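Local coordinates for proton-dependent oligopeptide transporter family protein (Xanthomonas campestris, PDB 6EI3) that probably couples the uptake of small peptides to proton movement across the membrane, as a POT-family member of the major facilitator superfamily, at residues F73-T78 against V194-P199. Sequence-based numbering, arbitrary orientation.
With 78M ((2S)-2,3-dihydroxypropyl(7Z)-pentadec-7-enoate), chain B.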
loop_
_atom_site.group_PDB
_atom_site.type_symbol
_atom_site.label_atom_id
_atom_site.label_comp_id
_atom_site.label_asym_id
_atom_site.label_seq_id
_atom_site.Cartn_x
_atom_site.Cartn_y
_atom_site.Cartn_z
ATOM N N PHE A 73 21.223 -11.511 -7.017
ATOM C CA PHE A 73 21.203 -11.349 -8.457
ATOM C C PHE A 73 21.343 -9.957 -9.024
ATOM O O PHE A 73 21.463 -9.834 -10.243
ATOM C CB PHE A 73 19.913 -11.972 -9.016
ATOM C CG PHE A 73 19.572 -13.342 -8.470
ATOM C CD1 PHE A 73 20.334 -14.454 -8.808
ATOM C CD2 PHE A 73 18.443 -13.530 -7.676
ATOM C CE1 PHE A 73 19.991 -15.728 -8.337
ATOM C CE2 PHE A 73 18.107 -14.804 -7.197
ATOM C CZ PHE A 73 18.877 -15.892 -7.539
ATOM N N GLY A 74 21.281 -8.928 -8.198
ATOM C CA GLY A 74 21.292 -7.576 -8.736
ATOM C C GLY A 74 19.890 -7.236 -9.228
ATOM O O GLY A 74 19.052 -8.119 -9.396
ATOM N N LYS A 75 19.623 -5.975 -9.450
ATOM C CA LYS A 75 18.295 -5.475 -9.814
ATOM C C LYS A 75 17.828 -5.849 -11.213
ATOM O O LYS A 75 16.661 -6.197 -11.368
ATOM C CB LYS A 75 18.240 -3.959 -9.608
ATOM C CG LYS A 75 18.309 -3.568 -8.132
ATOM C CD LYS A 75 18.399 -2.067 -7.959
ATOM C CE LYS A 75 19.183 -1.755 -6.719
ATOM N NZ LYS A 75 20.468 -1.095 -7.037
ATOM N N TYR A 76 18.712 -5.787 -12.230
ATOM C CA TYR A 76 18.304 -6.152 -13.595
ATOM C C TYR A 76 17.687 -7.556 -13.685
ATOM O O TYR A 76 16.589 -7.703 -14.229
ATOM C CB TYR A 76 19.457 -6.035 -14.625
ATOM C CG TYR A 76 19.018 -6.541 -15.981
ATOM C CD1 TYR A 76 18.171 -5.783 -16.789
ATOM C CD2 TYR A 76 19.354 -7.821 -16.411
ATOM C CE1 TYR A 76 17.696 -6.276 -18.006
ATOM C CE2 TYR A 76 18.897 -8.320 -17.630
ATOM C CZ TYR A 76 18.074 -7.538 -18.428
ATOM O OH TYR A 76 17.604 -8.026 -19.616
ATOM N N THR A 77 18.430 -8.580 -13.220
ATOM C CA THR A 77 17.994 -9.988 -13.282
ATOM C C THR A 77 16.703 -10.222 -12.492
ATOM O O THR A 77 15.818 -10.922 -12.966
ATOM C CB THR A 77 19.140 -10.901 -12.815
ATOM O OG1 THR A 77 20.223 -10.728 -13.725
ATOM C CG2 THR A 77 18.751 -12.386 -12.755
ATOM N N THR A 78 16.616 -9.646 -11.301
ATOM C CA THR A 78 15.467 -9.795 -10.414
ATOM C C THR A 78 14.231 -9.165 -11.065
ATOM O O THR A 78 13.177 -9.808 -11.100
ATOM C CB THR A 78 15.811 -9.244 -9.026
ATOM O OG1 THR A 78 17.056 -9.814 -8.621
ATOM C CG2 THR A 78 14.743 -9.580 -7.979
ATOM N N VAL A 194 23.559 0.183 -16.446
ATOM C CA VAL A 194 24.567 0.199 -15.401
ATOM C C VAL A 194 24.096 -0.903 -14.421
ATOM O O VAL A 194 22.953 -0.849 -13.967
ATOM C CB VAL A 194 24.656 1.594 -14.705
ATOM C CG1 VAL A 194 25.599 1.549 -13.488
ATOM C CG2 VAL A 194 25.129 2.661 -15.706
ATOM N N ARG A 195 24.964 -1.906 -14.109
ATOM C CA ARG A 195 24.584 -2.979 -13.171
ATOM C C ARG A 195 25.574 -2.902 -12.019
ATOM O O ARG A 195 26.707 -3.385 -12.124
ATOM C CB ARG A 195 24.557 -4.363 -13.847
ATOM C CG ARG A 195 23.531 -4.460 -14.960
ATOM C CD ARG A 195 23.475 -5.826 -15.604
ATOM N NE ARG A 195 22.925 -5.732 -16.960
ATOM C CZ ARG A 195 22.522 -6.770 -17.685
ATOM N NH1 ARG A 195 22.574 -7.994 -17.187
ATOM N NH2 ARG A 195 22.046 -6.584 -18.910
ATOM N N VAL A 196 25.166 -2.202 -10.951
ATOM C CA VAL A 196 26.055 -1.898 -9.809
ATOM C C VAL A 196 26.350 -3.137 -8.948
ATOM O O VAL A 196 25.582 -4.095 -9.017
ATOM C CB VAL A 196 25.519 -0.705 -8.961
ATOM C CG1 VAL A 196 25.389 0.560 -9.803
ATOM C CG2 VAL A 196 24.188 -1.051 -8.272
ATOM N N PRO A 197 27.440 -3.164 -8.131
ATOM C CA PRO A 197 27.661 -4.342 -7.270
ATOM C C PRO A 197 26.515 -4.546 -6.268
ATOM O O PRO A 197 25.709 -3.643 -6.033
ATOM C CB PRO A 197 28.971 -4.003 -6.532
ATOM C CG PRO A 197 29.626 -2.906 -7.340
ATOM C CD PRO A 197 28.470 -2.126 -7.897
ATOM N N LEU A 198 26.461 -5.728 -5.658
ATOM C CA LEU A 198 25.518 -6.040 -4.586
ATOM C C LEU A 198 25.891 -5.096 -3.427
ATOM O O LEU A 198 27.080 -4.805 -3.271
ATOM C CB LEU A 198 25.649 -7.520 -4.152
ATOM C CG LEU A 198 25.310 -8.595 -5.216
ATOM C CD1 LEU A 198 25.546 -9.993 -4.684
ATOM C CD2 LEU A 198 23.862 -8.466 -5.731
ATOM N N PRO A 199 24.928 -4.477 -2.704
ATOM C CA PRO A 199 25.328 -3.540 -1.630
ATOM C C PRO A 199 26.230 -4.225 -0.610
ATOM O O PRO A 199 26.003 -5.394 -0.299
ATOM C CB PRO A 199 23.995 -3.107 -1.001
ATOM C CG PRO A 199 22.963 -3.472 -1.987
ATOM C CD PRO A 199 23.466 -4.651 -2.746
HETATM O O21 78M B . 19.721 -11.243 -16.356
HETATM C C20 78M B . 19.843 -12.658 -16.381
HETATM C C18 78M B . 18.531 -13.308 -16.756
HETATM O O19 78M B . 18.567 -14.698 -16.412
HETATM C C17 78M B . 18.211 -13.149 -18.222
HETATM O O2 78M B . 16.860 -13.643 -18.384
HETATM C C1 78M B . 16.261 -13.437 -19.563
HETATM O O1 78M B . 16.740 -12.785 -20.455
HETATM C C2 78M B . 14.934 -14.142 -19.623
HETATM C C3 78M B . 14.084 -13.833 -20.855
HETATM C C4 78M B . 13.488 -12.429 -20.855
HETATM C C5 78M B . 12.486 -12.182 -21.968
HETATM C C6 78M B . 12.161 -10.709 -22.192
HETATM C C7 78M B . 10.913 -10.476 -22.995
HETATM C C8 78M B . 10.772 -10.439 -24.316
HETATM C C9 78M B . 11.820 -10.640 -25.379
HETATM C C10 78M B . 11.273 -10.452 -26.800
HETATM C C11 78M B . 11.144 -8.997 -27.237
HETATM C C12 78M B . 10.179 -8.764 -28.391
HETATM C C13 78M B . 10.205 -7.342 -28.947
HETATM C C15 78M B . 7.797 -6.466 -29.089
HETATM C C14 78M B . 9.025 -6.973 -29.842
HETATM O O HOH W 1 22.724 -9.048 -14.430
#
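R195 lays its guanidinium over one face of the Y76 ring, and this cation-pi stack is the tight part of the contact. R195 CZ lies 4.0 Å from the centroid of the Y76 ring, with the two planes 30° apart. The overlap is offset toward the rim: R195 NH1 comes within 3.3 Å of Y76 CD2. Y76 CG is anti to the backbone N (chi1 175°), on a CB that points toward the 194-199 segment. The R195 chain runs extended from CG to NE and carries its charge to the ring. R195 NH2 also donates to the carbonyl O of R190, which helps fix the rotation of the guanidinium. The ring of F186 meets Y76 as well.

A water joins the two segments beside the stack. It accepts from R195 NH1 at 3.0 Å and bonds T77 OG1 at 3.1 Å. T77 OG1 is also hydrogen-bonded to O21 of the monoacylglycerol 78M, 2.7 Å away. That lipid oxygen sits at the edge of the Y76 ring, near its plane. W81 NE1 also hydrogen-bonds the lipid.

In the MFS-type helical fold, the contact joins a kink in helix 62-95 to the irregular segment that follows helix 168-188. The kink falls at K75 and Y76, just after G74. G74 has a positive phi (80°), where a CB would press on the carbonyl O of F73. Its own carbonyl O accepts from T78 OG1 one turn on.

The rest of the contact is looser. Y76 is buried, but R195, V196 and L198 lie on the surface. No direct hydrogen bond crosses between the segments. L198 CD2 rests 3.6 Å from G74 N. K75 NZ only brushes V196 CG2 at 3.9 Å; its charge is paired with D127 in a salt bridge.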